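Local coordinates for protein D-glycero-D-manno-heptose 1-phosphate kinase (Bacteroides thetaiotaomicron, PDB 3K85) that probably transfers a phosphate from ATP to a sugar phosphate, D-glycero-D-manno-heptose 1-phosphate, as a member of the GHMP kinase family, at residues A[72-77]-A[84-89]; A[170-175]-A[180-185]; A[243-246]-A[252-255]. One frame throughout, in Å; residues are numbered along the deposited sequence.

In the fold
All three contacts are largely buried, but they differ in chemistry. Contact 2 pairs two strands of the large mixed sheet through backbone bonds, backed by the side-chain amide of Asn183; its centre is about 15 Å from that of the chain, and none of its touching residues is exposed. The centres of contacts 1 and 3 both lie about 21 Å from the chain's centre, on opposite sides. Contact 1 ties a loop to helix 79-91 by one asparagine amide, with Ile74 exposed at its edge; contact 3, mostly buried, joins two successive helices through carbon alone. Contacts 2 and 3 touch at Lys243 and Tyr171 and both reach the second subunit; contact 1 meets no other chain.

Contact 1: residues A[72-77]-A[84-89]; sequences LEIDGE and VYNRII
Asn86 grips the backbone of Leu72 with both ends of its side-chain amide. Its OD1 accepts the Leu72 N-H at 2.7 Å, with the donor tilted 23° from the carbonyl plane, and its ND2 donates to Leu72 O at 2.9 Å, on a lone pair in the carbonyl plane. The second bond is the straighter, 160° at the hydrogen. This two-point pairing pins the loop between strand 62-67 and helix 79-91 to the side of that helix, in the N-terminal part of a GHMP kinase. Asn86 CG lies anti to its own carbonyl carbon (chi1 -70°), which carries the amide out toward Leu72, and with both its oxygen and its nitrogen engaged the amide should be held against flipping.

Packing flanks the pair. Leu72 crosses Tyr85 at about a right angle, with CD1 coming obliquely to ring atom CD2 at 4.2 Å. One face of that ring is taken by Ile89 CG1 from the next turn of the helix, 3.4 Å above the plane and offset toward the rim. The phenol end is fixed elsewhere: Tyr85 OH is hydrogen-bonded to Met69 O and Lys97 N. Further along the loop, Ile74 sits at the centre of an inverse gamma turn, and its side chain slants across the asparagine amide, bringing CD1 to 3.6 Å from Asn86 ND2.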
ATOM      1  N   LEU A  72     -21.836  14.476 -29.640  1.00 46.50           N
ATOM      2  CA  LEU A  72     -22.910  13.540 -29.951  1.00 47.03           C
ATOM      3  C   LEU A  72     -24.056  13.730 -28.978  1.00 47.61           C
ATOM      4  O   LEU A  72     -23.871  13.742 -27.765  1.00 48.01           O
ATOM      5  CB  LEU A  72     -22.424  12.086 -29.891  1.00 44.85           C
ATOM      6  CG  LEU A  72     -21.490  11.600 -31.002  1.00 44.72           C
ATOM      7  CD1 LEU A  72     -21.124  10.142 -30.747  1.00 44.65           C
ATOM      8  CD2 LEU A  72     -22.161  11.746 -32.356  1.00 43.42           C
ATOM      9  N   GLU A  73     -25.248  13.875 -29.531  1.00 48.85           N
ATOM     10  CA  GLU A  73     -26.452  14.079 -28.747  1.00 50.64           C
ATOM     11  C   GLU A  73     -26.755  12.918 -27.803  1.00 50.09           C
ATOM     12  O   GLU A  73     -26.777  11.762 -28.207  1.00 50.77           O
ATOM     13  CB  GLU A  73     -27.632  14.309 -29.701  1.00 53.57           C
ATOM     14  CG  GLU A  73     -27.906  13.159 -30.700  1.00 58.07           C
ATOM     15  CD  GLU A  73     -26.706  12.779 -31.588  1.00 60.64           C
ATOM     16  OE1 GLU A  73     -26.171  13.657 -32.308  1.00 61.32           O
ATOM     17  OE2 GLU A  73     -26.307  11.588 -31.571  1.00 60.01           O
ATOM     18  N   ILE A  74     -26.993  13.226 -26.538  1.00 49.03           N
ATOM     19  CA  ILE A  74     -27.305  12.178 -25.588  1.00 49.98           C
ATOM     20  C   ILE A  74     -28.743  11.688 -25.816  1.00 52.21           C
ATOM     21  O   ILE A  74     -29.682  12.156 -25.171  1.00 52.38           O
ATOM     22  CB  ILE A  74     -27.107  12.682 -24.121  1.00 48.74           C
ATOM     23  CG1 ILE A  74     -25.613  12.775 -23.802  1.00 47.13           C
ATOM     24  CG2 ILE A  74     -27.735  11.718 -23.120  1.00 46.81           C
ATOM     25  CD1 ILE A  74     -24.826  13.644 -24.747  1.00 46.51           C
ATOM     26  N   ASP A  75     -28.902  10.747 -26.751  1.00 53.31           N
ATOM     27  CA  ASP A  75     -30.211  10.177 -27.077  1.00 54.13           C
ATOM     28  C   ASP A  75     -30.774   9.384 -25.916  1.00 53.30           C
ATOM     29  O   ASP A  75     -31.971   9.408 -25.651  1.00 54.60           O
ATOM     30  CB  ASP A  75     -30.115   9.215 -28.263  1.00 56.83           C
ATOM     31  CG  ASP A  75     -29.651   9.889 -29.529  1.00 60.90           C
ATOM     32  OD1 ASP A  75     -30.281  10.888 -29.939  1.00 63.31           O
ATOM     33  OD2 ASP A  75     -28.660   9.411 -30.122  1.00 63.05           O
ATOM     34  N   GLY A  76     -29.892   8.670 -25.234  1.00 51.96           N
ATOM     35  CA  GLY A  76     -30.300   7.829 -24.128  1.00 49.88           C
ATOM     36  C   GLY A  76     -29.766   6.462 -24.501  1.00 48.97           C
ATOM     37  O   GLY A  76     -30.075   5.443 -23.886  1.00 48.70           O
ATOM     38  N   GLU A  77     -28.944   6.466 -25.542  1.00 47.93           N
ATOM     39  CA  GLU A  77     -28.331   5.255 -26.050  1.00 48.07           C
ATOM     40  C   GLU A  77     -26.814   5.435 -26.080  1.00 46.21           C
ATOM     41  O   GLU A  77     -26.299   6.397 -26.664  1.00 44.34           O
ATOM     42  CB  GLU A  77     -28.857   4.961 -27.452  1.00 49.18           C
ATOM     43  CG  GLU A  77     -30.370   4.925 -27.528  1.00 54.52           C
ATOM     44  CD  GLU A  77     -30.877   4.338 -28.835  1.00 57.62           C
ATOM     45  OE1 GLU A  77     -30.418   4.786 -29.912  1.00 57.75           O
ATOM     46  OE2 GLU A  77     -31.740   3.432 -28.776  1.00 59.39           O
ATOM     47  N   VAL A  84     -18.135  10.253 -22.611  1.00 36.54           N
ATOM     48  CA  VAL A  84     -16.684  10.266 -22.635  1.00 34.14           C
ATOM     49  C   VAL A  84     -16.178  10.914 -23.903  1.00 33.11           C
ATOM     50  O   VAL A  84     -15.343  11.816 -23.857  1.00 31.37           O
ATOM     51  CB  VAL A  84     -16.108   8.845 -22.538  1.00 34.36           C
ATOM     52  CG1 VAL A  84     -14.588   8.902 -22.594  1.00 34.27           C
ATOM     53  CG2 VAL A  84     -16.571   8.186 -21.244  1.00 32.97           C
ATOM     54  N   TYR A  85     -16.676  10.452 -25.042  1.00 32.27           N
ATOM     55  CA  TYR A  85     -16.257  11.015 -26.315  1.00 31.98           C
ATOM     56  C   TYR A  85     -16.454  12.536 -26.366  1.00 33.39           C
ATOM     57  O   TYR A  85     -15.585  13.265 -26.849  1.00 34.74           O
ATOM     58  CB  TYR A  85     -17.034  10.375 -27.461  1.00 31.36           C
ATOM     59  CG  TYR A  85     -16.736  11.019 -28.786  1.00 32.11           C
ATOM     60  CD1 TYR A  85     -15.527  10.787 -29.430  1.00 31.25           C
ATOM     61  CD2 TYR A  85     -17.634  11.920 -29.369  1.00 32.16           C
ATOM     62  CE1 TYR A  85     -15.208  11.436 -30.617  1.00 32.12           C
ATOM     63  CE2 TYR A  85     -17.325  12.576 -30.559  1.00 31.02           C
ATOM     64  CZ  TYR A  85     -16.111  12.332 -31.173  1.00 32.37           C
ATOM     65  OH  TYR A  85     -15.763  12.998 -32.327  1.00 34.51           O
ATOM     66  N   ASN A  86     -17.593  13.022 -25.876  1.00 33.03           N
ATOM     67  CA  ASN A  86     -17.853  14.463 -25.909  1.00 34.08           C
ATOM     68  C   ASN A  86     -16.868  15.232 -25.026  1.00 36.33           C
ATOM     69  O   ASN A  86     -16.227  16.204 -25.472  1.00 34.52           O
ATOM     70  CB  ASN A  86     -19.297  14.764 -25.477  1.00 33.00           C
ATOM     71  CG  ASN A  86     -20.329  14.300 -26.506  1.00 31.11           C
ATOM     72  OD1 ASN A  86     -20.041  14.223 -27.702  1.00 28.99           O
ATOM     73  ND2 ASN A  86     -21.534  14.007 -26.042  1.00 28.93           N
ATOM     74  N   ARG A  87     -16.751  14.776 -23.779  1.00 35.79           N
ATOM     75  CA  ARG A  87     -15.866  15.373 -22.791  1.00 36.25           C
ATOM     76  C   ARG A  87     -14.433  15.467 -23.302  1.00 36.61           C
ATOM     77  O   ARG A  87     -13.779  16.492 -23.108  1.00 38.39           O
ATOM     78  CB  ARG A  87     -15.894  14.545 -21.505  1.00 38.99           C
ATOM     79  CG  ARG A  87     -15.428  15.285 -20.259  1.00 40.04           C
ATOM     80  CD  ARG A  87     -16.484  16.279 -19.783  1.00 39.67           C
ATOM     81  NE  ARG A  87     -16.299  16.622 -18.375  1.00 37.26           N
ATOM     82  CZ  ARG A  87     -15.267  17.317 -17.924  1.00 40.06           C
ATOM     83  NH1 ARG A  87     -14.346  17.745 -18.780  1.00 40.00           N
ATOM     84  NH2 ARG A  87     -15.138  17.556 -16.624  1.00 39.90           N
ATOM     85  N   ILE A  88     -13.946  14.404 -23.949  1.00 34.55           N
ATOM     86  CA  ILE A  88     -12.578  14.385 -24.477  1.00 32.98           C
ATOM     87  C   ILE A  88     -12.439  15.331 -25.665  1.00 33.59           C
ATOM     88  O   ILE A  88     -11.398  15.977 -25.842  1.00 30.95           O
ATOM     89  CB  ILE A  88     -12.117  12.938 -24.926  1.00 31.74           C
ATOM     90  CG1 ILE A  88     -12.030  11.992 -23.722  1.00 28.80           C
ATOM     91  CG2 ILE A  88     -10.737  13.003 -25.571  1.00 30.77           C
ATOM     92  CD1 ILE A  88     -11.096  12.478 -22.630  1.00 28.42           C
ATOM     93  N   ILE A  89     -13.477  15.407 -26.494  1.00 35.52           N
ATOM     94  CA  ILE A  89     -13.420  16.315 -27.647  1.00 36.38           C
ATOM     95  C   ILE A  89     -13.345  17.755 -27.148  1.00 35.29           C
ATOM     96  O   ILE A  89     -12.590  18.560 -27.692  1.00 35.46           O
ATOM     97  CB  ILE A  89     -14.659  16.174 -28.576  1.00 36.50           C
ATOM     98  CG1 ILE A  89     -14.678  14.785 -29.221  1.00 35.45           C
ATOM     99  CG2 ILE A  89     -14.614  17.249 -29.670  1.00 36.99           C
ATOM    100  CD1 ILE A  89     -13.517  14.527 -30.166  1.00 34.86           C
TER

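Contact 2: residues A[170-175]-A[180-185]; sequences NYMEFL and VIVNPL
Asn183 and Tyr171 face each other as an antiparallel hydrogen-bonded pair, which Asn183 reinforces with its side chain. Tyr171 O takes two N-H groups: Asn183 N at 3.0 Å and Asn183 ND2 at 3.1 Å, arriving from opposite faces of its carbonyl plane. The same ND2 also donates to Glu173 OE1 at 3.0 Å, on the anti side of the carboxylate and 31° out of its plane. It lies at the Tyr171 ring edge besides, 3.8 Å from CD2. With CG anti to the carbonyl carbon (chi1 -65°), the amide of Asn183 leans across to the partner strand.

Ile181 and Glu173 form the next hydrogen-bonded pair, Glu173 N reaching Ile181 O at 2.8 Å and 170°. On the other face, Phe174 and Val180 run side by side, CE1 of the ring 3.8 Å from Val180 CG2, and Met172 CE meets Val182 CG1 at 4.1 Å; Tyr162 and Phe166 of helix 159-166 pack over this side. On the Asn183 face, Lys243 of the same chain makes a cation-pi contact with the Tyr171 ring, while Lys243 of the second subunit donates a hydrogen bond to Asn183 OD1 and its Leu244 packs on Ile181. A leucine in place of Asn183 would probably cost Glu173 OE1 and Tyr171 O the side-chain N-H and leave that second lysine without its amide oxygen. The whole is a beta hairpin, strands 169-175 and 179-185, joined to the main sheet through strand 30-37.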
ATOM      1  N   ASN A 170      -7.553  -0.598  -1.617  1.00 21.61           N
ATOM      2  CA  ASN A 170      -7.339   0.818  -1.347  1.00 21.57           C
ATOM      3  C   ASN A 170      -8.105   1.302  -0.105  1.00 21.48           C
ATOM      4  O   ASN A 170      -9.169   0.780   0.233  1.00 20.96           O
ATOM      5  CB  ASN A 170      -7.753   1.646  -2.577  1.00 17.67           C
ATOM      6  CG  ASN A 170      -6.810   1.452  -3.762  1.00 22.41           C
ATOM      7  OD1 ASN A 170      -7.241   1.174  -4.887  1.00 21.65           O
ATOM      8  ND2 ASN A 170      -5.512   1.612  -3.515  1.00 21.62           N
ATOM      9  N   TYR A 171      -7.520   2.270   0.592  1.00 22.27           N
ATOM     10  CA  TYR A 171      -8.135   2.894   1.761  1.00 23.02           C
ATOM     11  C   TYR A 171      -8.177   4.332   1.283  1.00 21.72           C
ATOM     12  O   TYR A 171      -7.146   5.000   1.197  1.00 21.57           O
ATOM     13  CB  TYR A 171      -7.239   2.768   2.980  1.00 24.11           C
ATOM     14  CG  TYR A 171      -7.790   3.382   4.251  1.00 27.02           C
ATOM     15  CD1 TYR A 171      -8.764   2.727   4.996  1.00 28.90           C
ATOM     16  CD2 TYR A 171      -7.282   4.588   4.747  1.00 27.37           C
ATOM     17  CE1 TYR A 171      -9.217   3.243   6.211  1.00 29.17           C
ATOM     18  CE2 TYR A 171      -7.728   5.113   5.954  1.00 29.73           C
ATOM     19  CZ  TYR A 171      -8.697   4.430   6.680  1.00 30.74           C
ATOM     20  OH  TYR A 171      -9.157   4.934   7.870  1.00 32.57           O
HETATM   21  N   MSE A 172      -9.369   4.789   0.933  1.00 24.05           N
HETATM   22  CA  MSE A 172      -9.554   6.126   0.396  1.00 25.44           C
HETATM   23  C   MSE A 172     -10.100   7.115   1.403  1.00 27.25           C
HETATM   24  O   MSE A 172     -10.997   6.802   2.193  1.00 25.94           O
HETATM   25  CB  MSE A 172     -10.492   6.068  -0.809  1.00 27.92           C
HETATM   26  CG  MSE A 172     -10.252   4.856  -1.695  1.00 32.66           C
HETATM   27 SE   MSE A 172     -11.329   4.807  -3.299  1.00 42.17          SE
HETATM   28  CE  MSE A 172      -9.959   4.166  -4.542  1.00 37.18           C
ATOM     29  N   GLU A 173      -9.543   8.318   1.365  1.00 27.49           N
ATOM     30  CA  GLU A 173      -9.970   9.382   2.254  1.00 29.81           C
ATOM     31  C   GLU A 173     -10.655  10.424   1.391  1.00 29.46           C
ATOM     32  O   GLU A 173     -10.021  11.060   0.555  1.00 27.85           O
ATOM     33  CB  GLU A 173      -8.759   9.981   2.975  1.00 30.67           C
ATOM     34  CG  GLU A 173      -8.194   9.067   4.052  1.00 35.37           C
ATOM     35  CD  GLU A 173      -6.864   9.551   4.618  1.00 39.77           C
ATOM     36  OE1 GLU A 173      -5.813   9.297   3.990  1.00 39.70           O
ATOM     37  OE2 GLU A 173      -6.869  10.192   5.697  1.00 43.66           O
ATOM     38  N   PHE A 174     -11.965  10.549   1.562  1.00 31.08           N
ATOM     39  CA  PHE A 174     -12.754  11.521   0.823  1.00 34.00           C
ATOM     40  C   PHE A 174     -12.965  12.635   1.827  1.00 37.58           C
ATOM     41  O   PHE A 174     -13.961  12.681   2.558  1.00 35.52           O
ATOM     42  CB  PHE A 174     -14.073  10.895   0.385  1.00 33.04           C
ATOM     43  CG  PHE A 174     -13.899   9.795  -0.626  1.00 32.06           C
ATOM     44  CD1 PHE A 174     -13.607  10.096  -1.954  1.00 28.67           C
ATOM     45  CD2 PHE A 174     -13.965   8.458  -0.240  1.00 30.34           C
ATOM     46  CE1 PHE A 174     -13.381   9.088  -2.885  1.00 29.34           C
ATOM     47  CE2 PHE A 174     -13.738   7.437  -1.164  1.00 30.32           C
ATOM     48  CZ  PHE A 174     -13.445   7.753  -2.489  1.00 29.14           C
ATOM     49  N   LEU A 175     -11.974  13.515   1.861  1.00 41.37           N
ATOM     50  CA  LEU A 175     -11.927  14.634   2.777  1.00 46.62           C
ATOM     51  C   LEU A 175     -12.961  15.719   2.522  1.00 50.96           C
ATOM     52  O   LEU A 175     -13.599  15.766   1.467  1.00 51.89           O
ATOM     53  CB  LEU A 175     -10.519  15.227   2.745  1.00 45.52           C
ATOM     54  CG  LEU A 175      -9.448  14.157   3.002  1.00 45.92           C
ATOM     55  CD1 LEU A 175      -8.067  14.683   2.651  1.00 44.67           C
ATOM     56  CD2 LEU A 175      -9.521  13.715   4.454  1.00 44.99           C
ATOM     57  N   VAL A 180      -9.310  14.234  -2.212  1.00 43.45           N
ATOM     58  CA  VAL A 180      -9.283  12.779  -2.125  1.00 41.21           C
ATOM     59  C   VAL A 180      -7.881  12.213  -2.049  1.00 38.26           C
ATOM     60  O   VAL A 180      -7.001  12.621  -2.800  1.00 41.23           O
ATOM     61  CB  VAL A 180      -9.996  12.126  -3.324  1.00 41.26           C
ATOM     62  CG1 VAL A 180      -9.358  12.580  -4.611  1.00 41.84           C
ATOM     63  CG2 VAL A 180      -9.929  10.613  -3.203  1.00 39.43           C
ATOM     64  N   ILE A 181      -7.680  11.269  -1.135  1.00 33.48           N
ATOM     65  CA  ILE A 181      -6.388  10.625  -0.972  1.00 29.85           C
ATOM     66  C   ILE A 181      -6.566   9.124  -1.083  1.00 27.17           C
ATOM     67  O   ILE A 181      -7.385   8.534  -0.385  1.00 25.86           O
ATOM     68  CB  ILE A 181      -5.754  10.920   0.411  1.00 30.56           C
ATOM     69  CG1 ILE A 181      -5.782  12.425   0.696  1.00 33.38           C
ATOM     70  CG2 ILE A 181      -4.326  10.409   0.444  1.00 27.60           C
ATOM     71  CD1 ILE A 181      -5.211  13.273  -0.427  1.00 37.39           C
ATOM     72  N   VAL A 182      -5.807   8.505  -1.972  1.00 26.16           N
ATOM     73  CA  VAL A 182      -5.879   7.059  -2.128  1.00 26.29           C
ATOM     74  C   VAL A 182      -4.612   6.425  -1.548  1.00 25.05           C
ATOM     75  O   VAL A 182      -3.507   6.690  -2.018  1.00 26.04           O
ATOM     76  CB  VAL A 182      -6.009   6.659  -3.611  1.00 24.85           C
ATOM     77  CG1 VAL A 182      -6.066   5.144  -3.744  1.00 23.50           C
ATOM     78  CG2 VAL A 182      -7.250   7.295  -4.203  1.00 26.67           C
ATOM     79  N   ASN A 183      -4.778   5.631  -0.498  1.00 24.31           N
ATOM     80  CA  ASN A 183      -3.653   4.935   0.115  1.00 23.82           C
ATOM     81  C   ASN A 183      -3.637   3.537  -0.505  1.00 23.48           C
ATOM     82  O   ASN A 183      -4.372   2.651  -0.068  1.00 23.75           O
ATOM     83  CB  ASN A 183      -3.851   4.838   1.634  1.00 20.07           C
ATOM     84  CG  ASN A 183      -3.835   6.194   2.309  1.00 19.81           C
ATOM     85  OD1 ASN A 183      -2.778   6.760   2.563  1.00 16.90           O
ATOM     86  ND2 ASN A 183      -5.020   6.733   2.588  1.00 20.04           N
ATOM     87  N   PRO A 184      -2.821   3.331  -1.555  1.00 24.59           N
ATOM     88  CA  PRO A 184      -2.739   2.019  -2.215  1.00 23.11           C
ATOM     89  C   PRO A 184      -2.085   1.042  -1.257  1.00 23.67           C
ATOM     90  O   PRO A 184      -0.902   1.178  -0.963  1.00 23.29           O
ATOM     91  CB  PRO A 184      -1.842   2.286  -3.430  1.00 22.18           C
ATOM     92  CG  PRO A 184      -1.922   3.785  -3.632  1.00 25.66           C
ATOM     93  CD  PRO A 184      -1.942   4.308  -2.219  1.00 24.06           C
ATOM     94  N   LEU A 185      -2.831   0.059  -0.770  1.00 25.11           N
ATOM     95  CA  LEU A 185      -2.268  -0.898   0.182  1.00 27.65           C
ATOM     96  C   LEU A 185      -1.675  -2.181  -0.411  1.00 29.46           C
ATOM     97  O   LEU A 185      -2.345  -2.876  -1.173  1.00 31.56           O
ATOM     98  CB  LEU A 185      -3.332  -1.306   1.209  1.00 27.47           C
ATOM     99  CG  LEU A 185      -4.074  -0.249   2.030  1.00 28.68           C
ATOM    100  CD1 LEU A 185      -5.118  -0.957   2.901  1.00 28.91           C
ATOM    101  CD2 LEU A 185      -3.100   0.532   2.898  1.00 29.06           C
TER

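Contact 3: residues A[243-246]-A[252-255]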
ATOM      1  N   LYS A 243      -9.777  -1.944   7.931  1.00 32.19           N
ATOM      2  CA  LYS A 243      -8.424  -1.826   7.398  1.00 32.29           C
ATOM      3  C   LYS A 243      -7.468  -2.534   8.344  1.00 33.02           C
ATOM      4  O   LYS A 243      -6.728  -3.442   7.950  1.00 32.58           O
ATOM      5  CB  LYS A 243      -7.999  -0.362   7.280  1.00 30.69           C
ATOM      6  CG  LYS A 243      -6.605  -0.198   6.688  1.00 29.98           C
ATOM      7  CD  LYS A 243      -6.139   1.241   6.704  1.00 28.68           C
ATOM      8  CE  LYS A 243      -5.916   1.735   8.121  1.00 29.27           C
ATOM      9  NZ  LYS A 243      -5.263   3.070   8.120  1.00 31.69           N
ATOM     10  N   LEU A 244      -7.507  -2.114   9.601  1.00 33.20           N
ATOM     11  CA  LEU A 244      -6.646  -2.672  10.624  1.00 34.67           C
ATOM     12  C   LEU A 244      -6.846  -4.182  10.844  1.00 35.07           C
ATOM     13  O   LEU A 244      -5.915  -4.881  11.246  1.00 32.75           O
ATOM     14  CB  LEU A 244      -6.847  -1.897  11.926  1.00 37.42           C
ATOM     15  CG  LEU A 244      -6.065  -2.374  13.150  1.00 43.28           C
ATOM     16  CD1 LEU A 244      -4.565  -2.445  12.840  1.00 43.40           C
ATOM     17  CD2 LEU A 244      -6.356  -1.430  14.319  1.00 45.58           C
ATOM     18  N   ALA A 245      -8.048  -4.686  10.573  1.00 33.64           N
ATOM     19  CA  ALA A 245      -8.315  -6.110  10.740  1.00 32.66           C
ATOM     20  C   ALA A 245      -7.707  -6.919   9.592  1.00 33.10           C
ATOM     21  O   ALA A 245      -7.013  -7.906   9.823  1.00 32.64           O
ATOM     22  CB  ALA A 245      -9.814  -6.358  10.805  1.00 35.17           C
ATOM     23  N   LEU A 246      -7.969  -6.496   8.360  1.00 31.72           N
ATOM     24  CA  LEU A 246      -7.452  -7.193   7.185  1.00 32.33           C
ATOM     25  C   LEU A 246      -5.942  -7.088   6.960  1.00 33.32           C
ATOM     26  O   LEU A 246      -5.353  -7.957   6.310  1.00 33.31           O
ATOM     27  CB  LEU A 246      -8.166  -6.711   5.927  1.00 31.90           C
ATOM     28  CG  LEU A 246      -9.613  -7.160   5.752  1.00 31.90           C
ATOM     29  CD1 LEU A 246     -10.089  -6.700   4.384  1.00 30.58           C
ATOM     30  CD2 LEU A 246      -9.715  -8.677   5.866  1.00 29.89           C
ATOM     31  N   GLY A 252     -11.696 -13.257  10.963  1.00 32.48           N
ATOM     32  CA  GLY A 252     -12.742 -13.405  11.959  1.00 34.31           C
ATOM     33  C   GLY A 252     -13.226 -12.039  12.413  1.00 36.68           C
ATOM     34  O   GLY A 252     -14.433 -11.797  12.527  1.00 35.98           O
ATOM     35  N   GLU A 253     -12.280 -11.134  12.667  1.00 36.53           N
ATOM     36  CA  GLU A 253     -12.632  -9.792  13.094  1.00 36.19           C
ATOM     37  C   GLU A 253     -13.390  -9.094  11.971  1.00 36.22           C
ATOM     38  O   GLU A 253     -14.294  -8.297  12.224  1.00 37.35           O
ATOM     39  CB  GLU A 253     -11.379  -8.995  13.452  1.00 36.39           C
ATOM     40  CG  GLU A 253     -11.666  -7.559  13.881  1.00 38.49           C
ATOM     41  CD  GLU A 253     -12.535  -7.462  15.136  1.00 41.37           C
ATOM     42  OE1 GLU A 253     -12.828  -6.319  15.567  1.00 39.88           O
ATOM     43  OE2 GLU A 253     -12.920  -8.518  15.692  1.00 40.46           O
ATOM     44  N   PHE A 254     -13.028  -9.401  10.729  1.00 34.50           N
ATOM     45  CA  PHE A 254     -13.699  -8.794   9.587  1.00 33.20           C
ATOM     46  C   PHE A 254     -15.151  -9.263   9.573  1.00 32.79           C
ATOM     47  O   PHE A 254     -16.074  -8.491   9.300  1.00 31.19           O
ATOM     48  CB  PHE A 254     -12.992  -9.178   8.277  1.00 30.72           C
ATOM     49  CG  PHE A 254     -13.690  -8.682   7.037  1.00 30.10           C
ATOM     50  CD1 PHE A 254     -14.115  -7.357   6.937  1.00 30.40           C
ATOM     51  CD2 PHE A 254     -13.923  -9.541   5.969  1.00 29.62           C
ATOM     52  CE1 PHE A 254     -14.762  -6.899   5.790  1.00 29.38           C
ATOM     53  CE2 PHE A 254     -14.566  -9.099   4.818  1.00 27.91           C
ATOM     54  CZ  PHE A 254     -14.987  -7.777   4.725  1.00 31.49           C
ATOM     55  N   ALA A 255     -15.347 -10.538   9.878  1.00 33.91           N
ATOM     56  CA  ALA A 255     -16.687 -11.109   9.912  1.00 35.83           C
ATOM     57  C   ALA A 255     -17.511 -10.391  10.993  1.00 34.48           C
ATOM     58  O   ALA A 255     -18.648  -9.980  10.762  1.00 33.54           O
ATOM     59  CB  ALA A 255     -16.604 -12.621  10.205  1.00 34.59           C
TER
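Two successive helices, 230-246 and 251-264, meet here just beside the short turn that links them, in the C-terminal part of the GHMP kinase. Ala245 and Phe254 have the nearest backbones, their CA atoms 6.1 Å apart. Ala245 points its CB toward the second helix, where it meets the aliphatic part of Glu253: Glu253 CG lies 3.8 Å and Glu253 CB 4.1 Å from Ala245 CB. With Glu253 CG opposite the backbone N (chi1 179°) the methylene lies against the alanine, and the bend at chi2 (62°) turns the carboxylate away, where OE1 forms a salt bridge with Arg256.

Leu246, one residue on, slants across Phe254. Its CD2 touches the root of the phenylalanine side chain, 4.1 Å from CB and equally far from CG, and approaches the ring obliquely. Both residues reach on into the interior: Leu195 of helix 189-197 and Leu14 of strand 4-15 touch each of them, and Met304 and Val306 of strand 303-306 also pack on Phe254. Leu244, which takes no part in this contact, packs on Ile181 of the second subunit.

No hydrogen bond crosses between 243-246 and 252-255, and the glutamate contributes only methylene carbon, which suggests that, between these segments, van der Waals packing and burial of apolar surface do the holding.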